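Local coordinates for carbohydrate binding module family 33 and 10 domain protein (Teredinibacter turnerae, PDB 6RW7) that is the copper-dependent AA10 lytic polysaccharide monooxygenase domain of a larger protein and probably binds cellulose and cleaves its glycosidic bonds by oxidation, at residues E56-V60 with E113-Y117; P140-E144 with V168-P173. All coordinates share one frame. Residue numbers count along the deposited sequence, not the author numbering.

Interaction 1: residues E56-V60 with E113-Y117; sequences EGRKV and ELVFY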
# COMPACT_ATOMS: atom_id res chain seq x y z
N GLU A 56 -15.68 0.66 2.92
CA GLU A 56 -15.09 1.85 3.59
C GLU A 56 -13.69 1.56 4.17
O GLU A 56 -13.10 2.47 4.77
CB GLU A 56 -16.07 2.31 4.67
CG GLU A 56 -17.37 2.87 4.11
CD GLU A 56 -18.46 2.95 5.18
OE1 GLU A 56 -18.97 1.89 5.60
OE2 GLU A 56 -18.78 4.08 5.61
N GLY A 57 -13.14 0.37 3.97
CA GLY A 57 -11.76 0.06 4.37
C GLY A 57 -11.62 -0.16 5.86
O GLY A 57 -12.63 -0.32 6.59
N ARG A 58 -10.37 -0.18 6.31
CA ARG A 58 -9.98 -0.62 7.67
C ARG A 58 -10.58 0.26 8.78
O ARG A 58 -10.73 -0.26 9.87
CB ARG A 58 -8.46 -0.68 7.77
CG ARG A 58 -7.95 -1.08 9.15
CD ARG A 58 -8.31 -2.49 9.53
NE ARG A 58 -7.91 -2.71 10.92
CZ ARG A 58 -8.20 -3.78 11.64
NH1 ARG A 58 -8.92 -4.77 11.13
NH2 ARG A 58 -7.81 -3.83 12.91
N LYS A 59 -10.95 1.51 8.53
CA LYS A 59 -11.61 2.33 9.59
C LYS A 59 -12.91 1.67 10.00
O LYS A 59 -13.30 1.86 11.17
CB LYS A 59 -11.85 3.75 9.12
CG LYS A 59 -10.55 4.55 9.02
CD LYS A 59 -10.79 5.99 8.72
CE LYS A 59 -11.28 6.23 7.31
NZ LYS A 59 -11.60 7.66 7.08
N VAL A 60 -13.55 0.95 9.08
CA VAL A 60 -14.90 0.35 9.28
C VAL A 60 -14.81 -1.17 9.33
O VAL A 60 -15.49 -1.77 10.19
CB VAL A 60 -15.85 0.86 8.19
CG1 VAL A 60 -17.20 0.14 8.25
CG2 VAL A 60 -16.01 2.36 8.32
N GLU A 113 -10.86 9.73 -0.16
CA GLU A 113 -9.91 9.77 0.97
C GLU A 113 -8.69 8.90 0.72
O GLU A 113 -8.72 7.95 -0.07
CB GLU A 113 -10.60 9.40 2.28
CG GLU A 113 -11.20 8.01 2.25
CD GLU A 113 -11.83 7.51 3.53
OE1 GLU A 113 -12.18 8.34 4.39
OE2 GLU A 113 -11.92 6.29 3.70
N LEU A 114 -7.63 9.28 1.41
CA LEU A 114 -6.34 8.56 1.41
C LEU A 114 -6.04 8.29 2.88
O LEU A 114 -5.99 9.24 3.68
CB LEU A 114 -5.25 9.45 0.80
CG LEU A 114 -5.30 9.79 -0.69
CD1 LEU A 114 -5.22 8.56 -1.55
CD2 LEU A 114 -6.45 10.71 -1.08
N VAL A 115 -5.91 7.02 3.25
CA VAL A 115 -5.77 6.58 4.66
C VAL A 115 -4.48 5.79 4.79
O VAL A 115 -4.20 4.99 3.90
CB VAL A 115 -7.01 5.76 5.08
CG1 VAL A 115 -7.02 5.47 6.56
CG2 VAL A 115 -8.30 6.44 4.67
N PHE A 116 -3.74 5.98 5.88
CA PHE A 116 -2.45 5.31 6.08
C PHE A 116 -2.34 4.84 7.52
O PHE A 116 -2.56 5.64 8.45
CB PHE A 116 -1.28 6.26 5.83
CG PHE A 116 -1.20 6.85 4.45
CD1 PHE A 116 -2.01 7.91 4.07
CD2 PHE A 116 -0.31 6.33 3.53
CE1 PHE A 116 -1.88 8.47 2.81
CE2 PHE A 116 -0.21 6.88 2.26
CZ PHE A 116 -1.00 7.94 1.90
N TYR A 117 -1.93 3.59 7.67
CA TYR A 117 -1.62 2.95 8.96
C TYR A 117 -0.16 2.54 8.96
O TYR A 117 0.38 2.24 7.89
CB TYR A 117 -2.47 1.71 9.16
CG TYR A 117 -3.95 1.92 9.31
CD1 TYR A 117 -4.77 2.12 8.21
CD2 TYR A 117 -4.55 1.84 10.56
CE1 TYR A 117 -6.13 2.31 8.38
CE2 TYR A 117 -5.92 1.96 10.73
CZ TYR A 117 -6.72 2.17 9.63
OH TYR A 117 -8.08 2.35 9.77
O HOH W 1 -13.86 5.08 5.07

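Interaction 2: residues P140-E144 with V168-P173; sequences PFCDE and VTCNVP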
# COMPACT_ATOMS: atom_id res chain seq x y z
N PRO A 140 -5.42 5.20 11.98
CA PRO A 140 -4.48 5.67 10.96
C PRO A 140 -3.62 6.83 11.47
O PRO A 140 -4.12 7.65 12.22
CB PRO A 140 -5.36 6.11 9.78
CG PRO A 140 -6.74 6.25 10.36
CD PRO A 140 -6.83 5.42 11.62
N PHE A 141 -2.38 6.93 10.99
CA PHE A 141 -1.51 8.09 11.30
C PHE A 141 -1.77 9.22 10.32
O PHE A 141 -1.38 10.35 10.60
CB PHE A 141 -0.04 7.68 11.30
CG PHE A 141 0.56 7.38 9.96
CD1 PHE A 141 1.07 8.38 9.16
CD2 PHE A 141 0.66 6.08 9.50
CE1 PHE A 141 1.65 8.10 7.93
CE2 PHE A 141 1.28 5.78 8.30
CZ PHE A 141 1.74 6.79 7.50
N CYS A 142 -2.41 8.95 9.18
CA CYS A 142 -2.72 9.97 8.17
C CYS A 142 -4.06 9.59 7.55
O CYS A 142 -4.23 8.43 7.20
CB CYS A 142 -1.59 10.02 7.15
SG CYS A 142 -1.74 11.33 5.91
N ASP A 143 -5.00 10.52 7.54
CA ASP A 143 -6.37 10.26 7.03
C ASP A 143 -6.83 11.58 6.46
O ASP A 143 -7.15 12.49 7.25
CB ASP A 143 -7.26 9.69 8.13
CG ASP A 143 -8.68 9.39 7.67
OD1 ASP A 143 -9.00 9.62 6.51
OD2 ASP A 143 -9.46 9.00 8.50
N GLU A 144 -6.73 11.72 5.15
CA GLU A 144 -6.97 13.00 4.46
C GLU A 144 -8.12 12.77 3.49
O GLU A 144 -7.96 11.93 2.57
CB GLU A 144 -5.70 13.49 3.79
CG GLU A 144 -4.61 13.81 4.79
CD GLU A 144 -4.87 14.96 5.74
OE1 GLU A 144 -5.86 15.71 5.56
OE2 GLU A 144 -4.10 15.08 6.73
N VAL A 168 -0.12 12.86 -1.47
CA VAL A 168 -0.67 13.14 -0.12
C VAL A 168 0.50 13.43 0.80
O VAL A 168 1.40 12.59 0.86
CB VAL A 168 -1.44 11.96 0.49
CG1 VAL A 168 -2.26 12.42 1.69
CG2 VAL A 168 -2.26 11.17 -0.47
N THR A 169 0.42 14.50 1.58
CA THR A 169 1.46 14.83 2.58
C THR A 169 0.98 14.36 3.95
O THR A 169 -0.16 14.67 4.33
CB THR A 169 1.80 16.31 2.49
OG1 THR A 169 2.22 16.53 1.15
CG2 THR A 169 2.89 16.70 3.46
N CYS A 170 1.83 13.62 4.67
CA CYS A 170 1.48 12.97 5.94
C CYS A 170 2.59 13.26 6.95
O CYS A 170 3.75 13.38 6.54
CB CYS A 170 1.34 11.46 5.78
SG CYS A 170 -0.03 10.89 4.74
N ASN A 171 2.23 13.27 8.23
CA ASN A 171 3.21 13.27 9.34
C ASN A 171 3.47 11.81 9.73
O ASN A 171 2.64 11.22 10.44
CB ASN A 171 2.67 14.08 10.52
CG ASN A 171 3.64 14.16 11.67
OD1 ASN A 171 4.85 14.06 11.48
ND2 ASN A 171 3.11 14.32 12.87
N VAL A 172 4.59 11.26 9.30
CA VAL A 172 4.95 9.85 9.60
C VAL A 172 5.46 9.77 11.03
O VAL A 172 6.34 10.54 11.40
CB VAL A 172 5.98 9.34 8.58
CG1 VAL A 172 6.38 7.91 8.88
CG2 VAL A 172 5.44 9.43 7.15
N PRO A 173 4.89 8.87 11.85
CA PRO A 173 5.35 8.70 13.23
C PRO A 173 6.82 8.29 13.32
O PRO A 173 7.34 7.64 12.42
CB PRO A 173 4.46 7.58 13.77
CG PRO A 173 3.22 7.62 12.91
CD PRO A 173 3.73 8.02 11.55
O HOH W 2 -0.50 12.66 8.97
O HOH W 3 -1.42 15.24 6.66

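Interaction 1: residues E56-V60 with E113-Y117
A loop laid over the outer surface of a β-sheet, meeting it through a salt bridge near one end of segment 113-117 and through a tyrosine at the other, is the contact made here in the β-sandwich of an AA10 domain. It illustrates how the alternation of a β-strand serves two environments at once. Glu113, Val115 and Tyr117 direct their side chains toward the loop 56-60, whereas Leu114 and Phe116 turn into the sandwich, where both meet Val168 of the other sheet. The loop follows strand 52-54 and turns tightly, Val60 N donating to Gly57 O at 2.9 Å. From this turn Lys59 reaches obliquely over the strand: its CE packs 4.0 Å from Val115 CG2, and its NZ makes a 2.8 Å salt bridge to Glu113 OE1. Both charges have second partners, Asp143 for the lysine and Arg194 for the glutamate, so the pair belongs to a larger ionic network. Tyr117 packs against the turn, its OH lying 3.4 Å from Lys59 CG and 3.5 Å from Arg58 CG, while Arg58 itself makes a cation-pi contact with Trp133. Glu56 O and Glu113 OE2 both accept, so a water joins them, donating at 2.7 Å to each.

Interaction 2: residues P140-E144 with V168-P173
The covalent element dominates: Cys142 SG and Cys170 SG join at 2.1 Å with a chi3 of -74°, tying strand 142-144 to strand 168-172. The two strands run roughly antiparallel, at 151°, but their axes come no closer than 7.4 Å, too wide for direct backbone pairing. Apolar contacts fill the space on both sides of the bridge. The Phe141 ring takes Pro173 CD over one face in a CH-pi contact, 3.9 Å from its centroid, while its CE1 lies 4.0 Å from Cys170 CB and 4.1 Å from Val172 CG2. Farther along, Val168 CG1 lies 4.4 Å from Cys142 SG and 4.1 Å from CG in the aliphatic part of Glu144. Polar linkage is left to water. One molecule donates to Phe141 O (3.0 Å) and accepts from Asn171 N (2.9 Å); another donates to Glu144 OE2 and Thr169 O, each at 2.7 Å. The remaining carboxylate oxygen of Glu144 is hydrogen-bonded to Asn154, a sodium ligand. Phe141 and Cys142 both sit opposite Phe116 in a classic beta bulge, and both side chains start toward segment 168-173. Flanked by apolar side chains, the bridge is an inter-sheet disulfide joining the two layers of the β-sandwich.

Overall arrangement
Both segments of interaction 1 precede those of interaction 2, and the centres lie 11 Å apart. Strands 111-118 and 142-145, consecutive in the chain, are antiparallel neighbours in one sheet: Phe116 N probably hydrogen-bonds Cys142 O at 2.8 Å. The 56-60 loop covers the outer side of this sheet, whereas 168-173 belongs to the opposing sheet, so the contacts run through the sandwich from surface to second layer. Leu114 CG, 3.3 Å from Val168 CG2, contributes to the packing between the layers. Strands 3-6 and 96-101 of the second sheet, with 165-172, supply Glu5, Asp101 and His165 to the bound copper(II), about 14 Å from the Val168 side chain, so interaction 2 shares a strand with that site.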